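Local atomic coordinates of agarase (Pseudoalteromonas fuliginea, PDB entry 6XJ9), a protein that probably hydrolyses agarose, the galactan of red algal cell walls, as a marine bacterial glycoside hydrolase of family GH50. Residues 106-111 and 116-121. Numbering follows the deposited sequence.
Sequences YLDISD and NYTRSV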
ATOM      1  N   TYR A 106     -16.486 -10.440  14.152  1.00 21.15           N
ATOM      2  CA  TYR A 106     -16.713 -11.832  14.471  1.00 21.40           C
ATOM      3  C   TYR A 106     -18.219 -12.050  14.426  1.00 23.40           C
ATOM      4  O   TYR A 106     -18.976 -11.250  14.981  1.00 21.56           O
ATOM      5  CB  TYR A 106     -16.113 -12.151  15.843  1.00 21.72           C
ATOM      6  CG  TYR A 106     -14.603 -12.147  15.852  1.00 20.50           C
ATOM      7  CD1 TYR A 106     -13.894 -10.958  15.943  1.00 19.44           C
ATOM      8  CD2 TYR A 106     -13.887 -13.333  15.765  1.00 19.90           C
ATOM      9  CE1 TYR A 106     -12.504 -10.946  15.939  1.00 19.35           C
ATOM     10  CE2 TYR A 106     -12.498 -13.341  15.774  1.00 19.02           C
ATOM     11  CZ  TYR A 106     -11.805 -12.137  15.846  1.00 20.13           C
ATOM     12  OH  TYR A 106     -10.433 -12.129  15.848  1.00 20.36           O
ATOM     13  N   LEU A 107     -18.627 -13.117  13.724  1.00 23.62           N
ATOM     14  CA  LEU A 107     -20.026 -13.471  13.603  1.00 24.02           C
ATOM     15  C   LEU A 107     -20.253 -14.766  14.375  1.00 25.67           C
ATOM     16  O   LEU A 107     -19.776 -15.826  13.967  1.00 27.12           O
ATOM     17  CB  LEU A 107     -20.388 -13.600  12.118  1.00 23.76           C
ATOM     18  CG  LEU A 107     -21.706 -14.308  11.800  1.00 24.08           C
ATOM     19  CD1 LEU A 107     -22.887 -13.550  12.384  1.00 24.65           C
ATOM     20  CD2 LEU A 107     -21.876 -14.467  10.293  1.00 24.43           C
ATOM     21  N   ASP A 108     -20.939 -14.646  15.517  1.00 24.60           N
ATOM     22  CA  ASP A 108     -21.284 -15.799  16.331  1.00 26.73           C
ATOM     23  C   ASP A 108     -22.786 -16.052  16.233  1.00 26.80           C
ATOM     24  O   ASP A 108     -23.589 -15.141  16.422  1.00 26.19           O
ATOM     25  CB  ASP A 108     -20.825 -15.650  17.779  1.00 25.90           C
ATOM     26  CG  ASP A 108     -19.322 -15.722  17.918  1.00 27.13           C
ATOM     27  OD1 ASP A 108     -18.657 -14.702  17.633  1.00 26.09           O
ATOM     28  OD2 ASP A 108     -18.832 -16.797  18.296  1.00 26.27           O
ATOM     29  N   ILE A 109     -23.127 -17.290  15.872  1.00 29.16           N
ATOM     30  CA  ILE A 109     -24.500 -17.767  15.819  1.00 29.48           C
ATOM     31  C   ILE A 109     -24.632 -18.890  16.849  1.00 31.07           C
ATOM     32  O   ILE A 109     -23.812 -19.807  16.876  1.00 31.01           O
ATOM     33  CB  ILE A 109     -24.859 -18.217  14.389  1.00 28.54           C
ATOM     34  CG1 ILE A 109     -24.538 -17.137  13.351  1.00 27.26           C
ATOM     35  CG2 ILE A 109     -26.315 -18.657  14.304  1.00 29.68           C
ATOM     36  CD1 ILE A 109     -24.471 -17.641  11.923  1.00 28.56           C
ATOM     37  N   SER A 110     -25.645 -18.770  17.716  1.00 32.10           N
ATOM     38  CA  SER A 110     -25.876 -19.667  18.841  1.00 34.88           C
ATOM     39  C   SER A 110     -27.282 -20.257  18.743  1.00 36.20           C
ATOM     40  O   SER A 110     -28.223 -19.552  18.377  1.00 34.78           O
ATOM     41  CB  SER A 110     -25.705 -18.939  20.161  1.00 36.11           C
ATOM     42  OG  SER A 110     -24.490 -18.198  20.202  1.00 35.91           O
ATOM     43  N   ASP A 111     -27.410 -21.539  19.114  1.00 37.35           N
ATOM     44  CA  ASP A 111     -28.665 -22.267  19.003  1.00 39.53           C
ATOM     45  C   ASP A 111     -29.269 -22.526  20.384  1.00 42.38           C
ATOM     46  O   ASP A 111     -28.645 -22.249  21.410  1.00 42.53           O
ATOM     47  CB  ASP A 111     -28.505 -23.565  18.205  1.00 36.59           C
ATOM     48  CG  ASP A 111     -27.620 -24.611  18.865  1.00 38.94           C
ATOM     49  OD1 ASP A 111     -27.459 -24.560  20.109  1.00 37.57           O
ATOM     50  OD2 ASP A 111     -27.091 -25.474  18.121  1.00 38.65           O
ATOM     51  N   ASN A 116     -22.450 -22.881  19.834  1.00 38.06           N
ATOM     52  CA  ASN A 116     -22.075 -21.606  19.237  1.00 35.72           C
ATOM     53  C   ASN A 116     -21.055 -21.856  18.133  1.00 33.76           C
ATOM     54  O   ASN A 116     -20.245 -22.774  18.237  1.00 34.30           O
ATOM     55  CB  ASN A 116     -21.557 -20.631  20.298  1.00 35.07           C
ATOM     56  CG  ASN A 116     -21.211 -19.265  19.740  1.00 36.86           C
ATOM     57  OD1 ASN A 116     -22.087 -18.424  19.565  1.00 36.46           O
ATOM     58  ND2 ASN A 116     -19.937 -19.034  19.458  1.00 34.47           N
ATOM     59  N   TYR A 117     -21.115 -21.048  17.066  1.00 33.84           N
ATOM     60  CA  TYR A 117     -20.073 -21.083  16.049  1.00 32.53           C
ATOM     61  C   TYR A 117     -19.623 -19.673  15.673  1.00 31.17           C
ATOM     62  O   TYR A 117     -20.452 -18.786  15.498  1.00 30.80           O
ATOM     63  CB  TYR A 117     -20.493 -21.868  14.805  1.00 30.10           C
ATOM     64  CG  TYR A 117     -19.320 -22.203  13.920  1.00 30.52           C
ATOM     65  CD1 TYR A 117     -18.447 -23.225  14.265  1.00 30.34           C
ATOM     66  CD2 TYR A 117     -19.049 -21.478  12.767  1.00 27.37           C
ATOM     67  CE1 TYR A 117     -17.348 -23.537  13.480  1.00 29.90           C
ATOM     68  CE2 TYR A 117     -17.952 -21.776  11.971  1.00 27.69           C
ATOM     69  CZ  TYR A 117     -17.105 -22.813  12.328  1.00 28.50           C
ATOM     70  OH  TYR A 117     -16.018 -23.133  11.571  1.00 31.44           O
ATOM     71  N   THR A 118     -18.300 -19.520  15.496  1.00 30.44           N
ATOM     72  CA  THR A 118     -17.648 -18.251  15.203  1.00 29.36           C
ATOM     73  C   THR A 118     -17.142 -18.226  13.759  1.00 27.92           C
ATOM     74  O   THR A 118     -16.355 -19.086  13.364  1.00 26.76           O
ATOM     75  CB  THR A 118     -16.479 -18.025  16.169  1.00 29.32           C
ATOM     76  OG1 THR A 118     -16.961 -18.157  17.508  1.00 26.12           O
ATOM     77  CG2 THR A 118     -15.806 -16.682  15.976  1.00 28.97           C
ATOM     78  N   ARG A 119     -17.599 -17.221  12.993  1.00 26.38           N
ATOM     79  CA  ARG A 119     -17.036 -16.849  11.699  1.00 25.44           C
ATOM     80  C   ARG A 119     -16.462 -15.433  11.813  1.00 25.76           C
ATOM     81  O   ARG A 119     -16.743 -14.742  12.789  1.00 25.82           O
ATOM     82  CB  ARG A 119     -18.101 -16.947  10.602  1.00 26.44           C
ATOM     83  CG  ARG A 119     -18.636 -18.354  10.354  1.00 26.30           C
ATOM     84  CD  ARG A 119     -19.964 -18.357   9.619  1.00 26.19           C
ATOM     85  NE  ARG A 119     -20.371 -19.709   9.242  1.00 27.41           N
ATOM     86  CZ  ARG A 119     -21.253 -20.469   9.893  1.00 29.45           C
ATOM     87  NH1 ARG A 119     -21.851 -20.030  10.991  1.00 28.68           N
ATOM     88  NH2 ARG A 119     -21.523 -21.679   9.444  1.00 29.98           N
ATOM     89  N   SER A 120     -15.627 -15.012  10.847  1.00 23.73           N
ATOM     90  CA  SER A 120     -14.986 -13.703  10.881  1.00 22.43           C
ATOM     91  C   SER A 120     -14.713 -13.188   9.468  1.00 21.41           C
ATOM     92  O   SER A 120     -14.450 -13.962   8.556  1.00 22.47           O
ATOM     93  CB  SER A 120     -13.712 -13.739  11.700  1.00 23.76           C
ATOM     94  OG  SER A 120     -13.175 -12.428  11.847  1.00 24.38           O
ATOM     95  N   VAL A 121     -14.750 -11.865   9.295  1.00 21.74           N
ATOM     96  CA  VAL A 121     -14.387 -11.260   8.021  1.00 20.82           C
ATOM     97  C   VAL A 121     -13.919  -9.827   8.264  1.00 20.51           C
ATOM     98  O   VAL A 121     -14.288  -9.210   9.260  1.00 19.39           O
ATOM     99  CB  VAL A 121     -15.548 -11.326   7.006  1.00 21.02           C
ATOM    100  CG1 VAL A 121     -16.668 -10.354   7.346  1.00 20.91           C
ATOM    101  CG2 VAL A 121     -15.065 -11.093   5.583  1.00 20.28           C
TER
HETATM  102  O   HOH W   1     -20.943 -18.037  12.917  1.00 23.68           O
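Leu107 and Arg119 pair across a two-stranded antiparallel beta hairpin in the CBM-like domain of the agarase, the chain turning back between Asp111 and Asn116. Their backbones exchange two hydrogen bonds, Leu107 N to Arg119 O at 2.7 Å and the nearly straight Arg119 N to Leu107 O; Ile109 and Tyr117 form a second reciprocal pair. On the face carrying Leu107, Ile109, Tyr117 and Arg119, a water donates to Leu107 O and Tyr117 O, two carbonyl oxygens that lie only 3.4 Å apart and already accept strand bonds. Its own oxygen accepts from Arg119 NH1 (2.9 Å). The extended Arg119 side chain holds its guanidinium with Tyr117 CD2 over one face, offset toward the rim, while Ile109 CD1 packs against NH1.

On the other face, Asp108 OD2 accepts two bonds. Thr118 OG1 donates a very short one of 2.4 Å, and Asn116 ND2 donates another to the anti lone pair of OD2, at 2.8 Å and 166°. The carboxylate and amide planes are nearly coplanar, and with Asn116 CG anti to its backbone N (chi1 -177°) the amide reaches across to both Asp108 and Ser110: its OD1 accepts from Ser110 OG, again very short at 2.5 Å. A leucine in place of Asp108 would probably leave Thr118 OG1 and Asn116 ND2 without their shared acceptor, while Ser110 still gripped the amide at OD1.

Along the other edge of 106-111, backbone hydrogen bonds join Tyr106 to Ser191 and Asp108 to Ala189 of strand 185-193, and strand 169-174 flanks 116-123. Farther along the Asp108 face, Ser120 OG bonds to Ile105 O and Gln104 NE2, and sits 4.0 Å above the centre of the Tyr106 ring, whose edge meets Thr118 CG2 at CD2, 3.9 Å away.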